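Long-range contact in enolase (PDB 3UGV), which probably uses magnesium to abstract a proton next to a substrate carboxylate, as in mandelate racemase relatives of the enolase superfamily: residues A317-P330 against M337-W351. Sequence-based numbering, arbitrary orientation.
Sequences AGAWGIPMSTHLYP and MRVTETAHWLEWQSW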
loop_
_atom_site.group_PDB
_atom_site.type_symbol
_atom_site.label_atom_id
_atom_site.label_comp_id
_atom_site.label_asym_id
_atom_site.label_seq_id
_atom_site.Cartn_x
_atom_site.Cartn_y
_atom_site.Cartn_z
ATOM N N ALA F 317 22.132 -1.768 -4.892
ATOM C CA ALA F 317 22.055 -3.149 -4.427
ATOM C C ALA F 317 22.456 -3.216 -2.976
ATOM O O ALA F 317 21.783 -3.849 -2.161
ATOM C CB ALA F 317 22.947 -4.043 -5.251
ATOM N N GLY F 318 23.556 -2.552 -2.642
ATOM C CA GLY F 318 24.027 -2.543 -1.269
ATOM C C GLY F 318 22.967 -2.048 -0.301
ATOM O O GLY F 318 22.724 -2.670 0.730
ATOM N N ALA F 319 22.333 -0.922 -0.624
ATOM C CA ALA F 319 21.330 -0.344 0.268
ATOM C C ALA F 319 20.172 -1.323 0.526
ATOM O O ALA F 319 19.709 -1.480 1.654
ATOM C CB ALA F 319 20.816 0.958 -0.303
ATOM N N TRP F 320 19.720 -1.984 -0.533
ATOM C CA TRP F 320 18.662 -2.974 -0.448
ATOM C C TRP F 320 19.149 -4.280 0.176
ATOM O O TRP F 320 18.356 -5.069 0.686
ATOM C CB TRP F 320 18.111 -3.276 -1.853
ATOM C CG TRP F 320 17.054 -2.329 -2.338
ATOM C CD1 TRP F 320 17.242 -1.148 -3.017
ATOM C CD2 TRP F 320 15.635 -2.489 -2.204
ATOM N NE1 TRP F 320 16.029 -0.560 -3.291
ATOM C CE2 TRP F 320 15.027 -1.363 -2.811
ATOM C CE3 TRP F 320 14.820 -3.470 -1.618
ATOM C CZ2 TRP F 320 13.642 -1.194 -2.855
ATOM C CZ3 TRP F 320 13.445 -3.303 -1.666
ATOM C CH2 TRP F 320 12.870 -2.170 -2.280
ATOM N N GLY F 321 20.447 -4.543 0.095
ATOM C CA GLY F 321 20.957 -5.811 0.579
ATOM C C GLY F 321 20.817 -6.962 -0.408
ATOM O O GLY F 321 20.890 -8.119 -0.019
ATOM N N ILE F 322 20.635 -6.650 -1.688
ATOM C CA ILE F 322 20.414 -7.671 -2.711
ATOM C C ILE F 322 21.746 -8.206 -3.209
ATOM O O ILE F 322 22.601 -7.427 -3.607
ATOM C CB ILE F 322 19.664 -7.098 -3.940
ATOM C CG1 ILE F 322 18.381 -6.396 -3.517
ATOM C CG2 ILE F 322 19.306 -8.207 -4.898
ATOM C CD1 ILE F 322 17.283 -7.345 -3.088
ATOM N N PRO F 323 21.936 -9.536 -3.196
ATOM C CA PRO F 323 23.226 -10.032 -3.696
ATOM C C PRO F 323 23.361 -9.788 -5.196
ATOM O O PRO F 323 22.421 -9.984 -5.957
ATOM C CB PRO F 323 23.184 -11.524 -3.378
ATOM C CG PRO F 323 22.160 -11.648 -2.285
ATOM C CD PRO F 323 21.140 -10.596 -2.564
ATOM N N MET F 324 24.541 -9.350 -5.610
ATOM C CA MET F 324 24.749 -8.865 -6.960
ATOM C C MET F 324 25.814 -9.720 -7.633
ATOM O O MET F 324 26.888 -9.935 -7.070
ATOM C CB MET F 324 25.174 -7.398 -6.885
ATOM C CG MET F 324 25.417 -6.697 -8.194
ATOM S SD MET F 324 25.456 -4.925 -7.864
ATOM C CE MET F 324 26.066 -4.262 -9.405
ATOM N N SER F 325 25.499 -10.226 -8.823
ATOM C CA SER F 325 26.424 -11.052 -9.603
ATOM C C SER F 325 26.689 -10.348 -10.921
ATOM O O SER F 325 26.100 -9.304 -11.188
ATOM C CB SER F 325 25.833 -12.449 -9.855
ATOM O OG SER F 325 25.738 -13.210 -8.654
ATOM N N THR F 326 27.567 -10.902 -11.748
ATOM C CA THR F 326 27.889 -10.267 -13.021
ATOM C C THR F 326 27.272 -10.985 -14.205
ATOM O O THR F 326 26.774 -12.094 -14.091
ATOM C CB THR F 326 29.409 -10.197 -13.282
ATOM O OG1 THR F 326 29.951 -11.527 -13.323
ATOM C CG2 THR F 326 30.108 -9.384 -12.202
ATOM N N HIS F 327 27.313 -10.329 -15.352
ATOM C CA HIS F 327 26.943 -10.969 -16.596
ATOM C C HIS F 327 27.912 -10.572 -17.694
ATOM O O HIS F 327 28.079 -9.387 -17.984
ATOM C CB HIS F 327 25.541 -10.582 -17.012
ATOM C CG HIS F 327 25.123 -11.198 -18.305
ATOM N ND1 HIS F 327 25.021 -10.476 -19.475
ATOM C CD2 HIS F 327 24.795 -12.475 -18.616
ATOM C CE1 HIS F 327 24.627 -11.278 -20.448
ATOM N NE2 HIS F 327 24.495 -12.499 -19.956
ATOM N N LEU F 328 28.540 -11.579 -18.294
ATOM C CA LEU F 328 29.593 -11.393 -19.284
ATOM C C LEU F 328 30.776 -10.564 -18.739
ATOM O O LEU F 328 30.848 -10.263 -17.535
ATOM C CB LEU F 328 29.013 -10.809 -20.576
ATOM C CG LEU F 328 27.945 -11.675 -21.261
ATOM C CD1 LEU F 328 27.369 -10.995 -22.508
ATOM C CD2 LEU F 328 28.515 -13.049 -21.615
ATOM N N TYR F 329 31.711 -10.231 -19.626
ATOM C CA TYR F 329 32.856 -9.380 -19.289
ATOM C C TYR F 329 33.568 -9.799 -18.016
ATOM O O TYR F 329 33.647 -9.025 -17.067
ATOM C CB TYR F 329 32.421 -7.917 -19.171
ATOM C CG TYR F 329 31.578 -7.459 -20.332
ATOM C CD1 TYR F 329 32.165 -6.904 -21.455
ATOM C CD2 TYR F 329 30.197 -7.596 -20.308
ATOM C CE1 TYR F 329 31.407 -6.491 -22.528
ATOM C CE2 TYR F 329 29.421 -7.189 -21.382
ATOM C CZ TYR F 329 30.036 -6.637 -22.493
ATOM O OH TYR F 329 29.286 -6.217 -23.566
ATOM N N PRO F 330 34.113 -11.018 -18.001
ATOM C CA PRO F 330 34.698 -11.593 -16.786
ATOM C C PRO F 330 35.839 -10.740 -16.252
ATOM O O PRO F 330 36.018 -10.655 -15.033
ATOM C CB PRO F 330 35.211 -12.965 -17.252
ATOM C CG PRO F 330 34.420 -13.266 -18.453
ATOM C CD PRO F 330 34.134 -11.961 -19.125
ATOM N N MET F 337 33.879 -6.653 -8.963
ATOM C CA MET F 337 33.394 -7.562 -7.910
ATOM C C MET F 337 34.270 -7.492 -6.672
ATOM O O MET F 337 33.807 -7.764 -5.560
ATOM C CB MET F 337 33.277 -9.013 -8.399
ATOM C CG MET F 337 32.138 -9.239 -9.372
ATOM S SD MET F 337 30.547 -9.265 -8.535
ATOM C CE MET F 337 30.518 -10.968 -7.958
ATOM N N ARG F 338 35.535 -7.117 -6.870
ATOM C CA ARG F 338 36.478 -6.947 -5.764
ATOM C C ARG F 338 36.092 -5.779 -4.859
ATOM O O ARG F 338 36.494 -5.739 -3.707
ATOM C CB ARG F 338 37.913 -6.758 -6.278
ATOM C CG ARG F 338 38.550 -8.018 -6.869
ATOM C CD ARG F 338 38.777 -9.096 -5.817
ATOM N NE ARG F 338 39.648 -8.632 -4.740
ATOM C CZ ARG F 338 40.058 -9.391 -3.720
ATOM N NH1 ARG F 338 39.684 -10.662 -3.629
ATOM N NH2 ARG F 338 40.852 -8.883 -2.784
ATOM N N VAL F 339 35.318 -4.831 -5.376
ATOM C CA VAL F 339 34.871 -3.712 -4.547
ATOM C C VAL F 339 33.357 -3.619 -4.472
ATOM O O VAL F 339 32.820 -2.587 -4.087
ATOM C CB VAL F 339 35.405 -2.374 -5.055
ATOM C CG1 VAL F 339 36.917 -2.380 -5.019
ATOM C CG2 VAL F 339 34.901 -2.111 -6.473
ATOM N N THR F 340 32.669 -4.694 -4.841
ATOM C CA THR F 340 31.208 -4.697 -4.792
ATOM C C THR F 340 30.704 -5.282 -3.471
ATOM O O THR F 340 30.948 -6.451 -3.135
ATOM C CB THR F 340 30.611 -5.448 -5.982
ATOM O OG1 THR F 340 30.953 -4.757 -7.189
ATOM C CG2 THR F 340 29.096 -5.546 -5.847
ATOM N N GLU F 341 30.007 -4.447 -2.721
ATOM C CA GLU F 341 29.634 -4.750 -1.342
ATOM C C GLU F 341 28.811 -6.036 -1.210
ATOM O O GLU F 341 29.044 -6.822 -0.304
ATOM C CB GLU F 341 28.868 -3.549 -0.792
ATOM C CG GLU F 341 28.446 -3.620 0.647
ATOM C CD GLU F 341 27.523 -2.461 1.005
ATOM O OE1 GLU F 341 27.578 -1.417 0.303
ATOM O OE2 GLU F 341 26.732 -2.607 1.968
ATOM N N THR F 342 27.846 -6.257 -2.104
ATOM C CA THR F 342 27.052 -7.474 -2.024
ATOM C C THR F 342 27.454 -8.490 -3.098
ATOM O O THR F 342 26.644 -9.285 -3.537
ATOM C CB THR F 342 25.534 -7.201 -2.095
ATOM O OG1 THR F 342 25.224 -6.581 -3.342
ATOM C CG2 THR F 342 25.074 -6.301 -0.943
ATOM N N ALA F 343 28.716 -8.463 -3.508
ATOM C CA ALA F 343 29.217 -9.398 -4.511
ATOM C C ALA F 343 28.757 -10.810 -4.220
ATOM O O ALA F 343 28.790 -11.268 -3.084
ATOM C CB ALA F 343 30.734 -9.342 -4.581
ATOM N N HIS F 344 28.320 -11.507 -5.255
ATOM C CA HIS F 344 27.760 -12.831 -5.065
ATOM C C HIS F 344 28.516 -13.833 -5.946
ATOM O O HIS F 344 29.448 -14.491 -5.477
ATOM C CB HIS F 344 26.243 -12.803 -5.333
ATOM C CG HIS F 344 25.531 -14.055 -4.927
ATOM N ND1 HIS F 344 24.299 -14.407 -5.441
ATOM C CD2 HIS F 344 25.881 -15.047 -4.067
ATOM C CE1 HIS F 344 23.919 -15.558 -4.912
ATOM N NE2 HIS F 344 24.867 -15.975 -4.087
ATOM N N TRP F 345 28.139 -13.936 -7.216
ATOM C CA TRP F 345 28.844 -14.823 -8.148
ATOM C C TRP F 345 29.335 -14.059 -9.365
ATOM O O TRP F 345 28.689 -13.106 -9.828
ATOM C CB TRP F 345 27.932 -15.938 -8.670
ATOM C CG TRP F 345 27.530 -17.015 -7.700
ATOM C CD1 TRP F 345 26.440 -17.008 -6.877
ATOM C CD2 TRP F 345 28.167 -18.289 -7.511
ATOM N NE1 TRP F 345 26.366 -18.187 -6.182
ATOM C CE2 TRP F 345 27.415 -18.992 -6.547
ATOM C CE3 TRP F 345 29.310 -18.895 -8.047
ATOM C CZ2 TRP F 345 27.768 -20.280 -6.108
ATOM C CZ3 TRP F 345 29.656 -20.179 -7.614
ATOM C CH2 TRP F 345 28.883 -20.854 -6.661
ATOM N N LEU F 346 30.463 -14.507 -9.907
ATOM C CA LEU F 346 30.972 -13.998 -11.174
ATOM C C LEU F 346 30.641 -14.977 -12.297
ATOM O O LEU F 346 30.980 -16.155 -12.215
ATOM C CB LEU F 346 32.484 -13.813 -11.096
ATOM C CG LEU F 346 33.060 -13.241 -12.392
ATOM C CD1 LEU F 346 33.877 -12.000 -12.130
ATOM C CD2 LEU F 346 33.861 -14.278 -13.141
ATOM N N GLU F 347 29.973 -14.510 -13.345
ATOM C CA GLU F 347 29.700 -15.397 -14.464
ATOM C C GLU F 347 30.950 -15.531 -15.314
ATOM O O GLU F 347 31.483 -14.529 -15.782
ATOM C CB GLU F 347 28.559 -14.873 -15.331
ATOM C CG GLU F 347 28.196 -15.828 -16.461
ATOM C CD GLU F 347 27.127 -15.271 -17.381
ATOM O OE1 GLU F 347 26.054 -15.909 -17.528
ATOM O OE2 GLU F 347 27.361 -14.189 -17.956
ATOM N N TRP F 348 31.412 -16.762 -15.528
ATOM C CA TRP F 348 32.615 -16.966 -16.322
ATOM C C TRP F 348 32.334 -17.719 -17.607
ATOM O O TRP F 348 31.592 -18.699 -17.617
ATOM C CB TRP F 348 33.708 -17.676 -15.514
ATOM C CG TRP F 348 35.006 -17.915 -16.276
ATOM C CD1 TRP F 348 36.092 -17.080 -16.330
ATOM C CD2 TRP F 348 35.344 -19.059 -17.084
ATOM N NE1 TRP F 348 37.080 -17.636 -17.115
ATOM C CE2 TRP F 348 36.648 -18.847 -17.589
ATOM C CE3 TRP F 348 34.676 -20.239 -17.426
ATOM C CZ2 TRP F 348 37.289 -19.768 -18.421
ATOM C CZ3 TRP F 348 35.323 -21.160 -18.250
ATOM C CH2 TRP F 348 36.609 -20.914 -18.742
ATOM N N GLN F 349 32.941 -17.245 -18.691
ATOM C CA GLN F 349 32.926 -17.943 -19.972
ATOM C C GLN F 349 34.215 -17.578 -20.697
ATOM O O GLN F 349 34.835 -16.567 -20.379
ATOM C CB GLN F 349 31.696 -17.557 -20.800
ATOM C CG GLN F 349 31.756 -16.157 -21.395
ATOM C CD GLN F 349 31.492 -15.060 -20.381
ATOM O OE1 GLN F 349 30.718 -15.232 -19.428
ATOM N NE2 GLN F 349 32.136 -13.917 -20.581
ATOM N N SER F 350 34.640 -18.402 -21.647
ATOM C CA SER F 350 35.886 -18.128 -22.371
ATOM C C SER F 350 35.652 -17.761 -23.844
ATOM O O SER F 350 36.539 -17.897 -24.687
ATOM C CB SER F 350 36.867 -19.300 -22.238
ATOM O OG SER F 350 36.265 -20.519 -22.622
ATOM N N TRP F 351 34.452 -17.283 -24.134
ATOM C CA TRP F 351 34.066 -16.914 -25.485
ATOM C C TRP F 351 34.968 -15.845 -26.081
ATOM O O TRP F 351 35.203 -15.841 -27.290
ATOM C CB TRP F 351 32.607 -16.462 -25.497
ATOM C CG TRP F 351 31.670 -17.524 -24.978
ATOM C CD1 TRP F 351 31.976 -18.833 -24.712
ATOM C CD2 TRP F 351 30.292 -17.361 -24.644
ATOM N NE1 TRP F 351 30.869 -19.493 -24.245
ATOM C CE2 TRP F 351 29.820 -18.614 -24.194
ATOM C CE3 TRP F 351 29.404 -16.282 -24.691
ATOM C CZ2 TRP F 351 28.504 -18.813 -23.793
ATOM C CZ3 TRP F 351 28.095 -16.484 -24.288
ATOM C CH2 TRP F 351 27.658 -17.737 -23.845
HETATM O O HOH W 1 23.389 -12.619 -7.367
HETATM O O HOH W 2 31.499 -11.929 -15.314
#
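Glu347 extends from strand 346-348 to the loop at His327 and Leu328. The side chain runs out fully extended (chi1 -176°, CG opposite the backbone N), which carries OE2 to the Leu328 N-H at 2.9 Å, met nearly along the C-O axis, while OE1 forms a salt bridge with Lys194. The carboxylate lies alongside the His327 ring, the planes 50° apart and OE2 3.2 Å from CD2; ND1 of that ring bonds Asp300. Next along the loop, Thr326 is held by three hydrogen bonds: its N binds Trp345 O, OG1 accepts Glu347 N at 3.0 Å and donates to a water that also binds Leu328 O and Glu347 O. Its CG2 presses on CG of Met337 at a tight 3.5 Å. Past the Schellman end of helix 306-320, Thr342 OG1 donates to Ile322 O (2.8 Å) and Met324 bridges Ala343. The open side is at exposed Glu341, which turns to Arg312 of a second subunit, with partly exposed Thr342, Ala343 and His344 beside it. A leucine in place of Glu347 would probably leave Lys194 without its salt-bridge mate and the Leu328 N-H without an acceptor, freeing the loop to shift. The bonding implies a loop held beside the magnesium site of Asp225, Glu251 and Glu277, consistent with the His-Asp dyad of mandelate racemase relatives, Glu347 positioning the loop that carries His327.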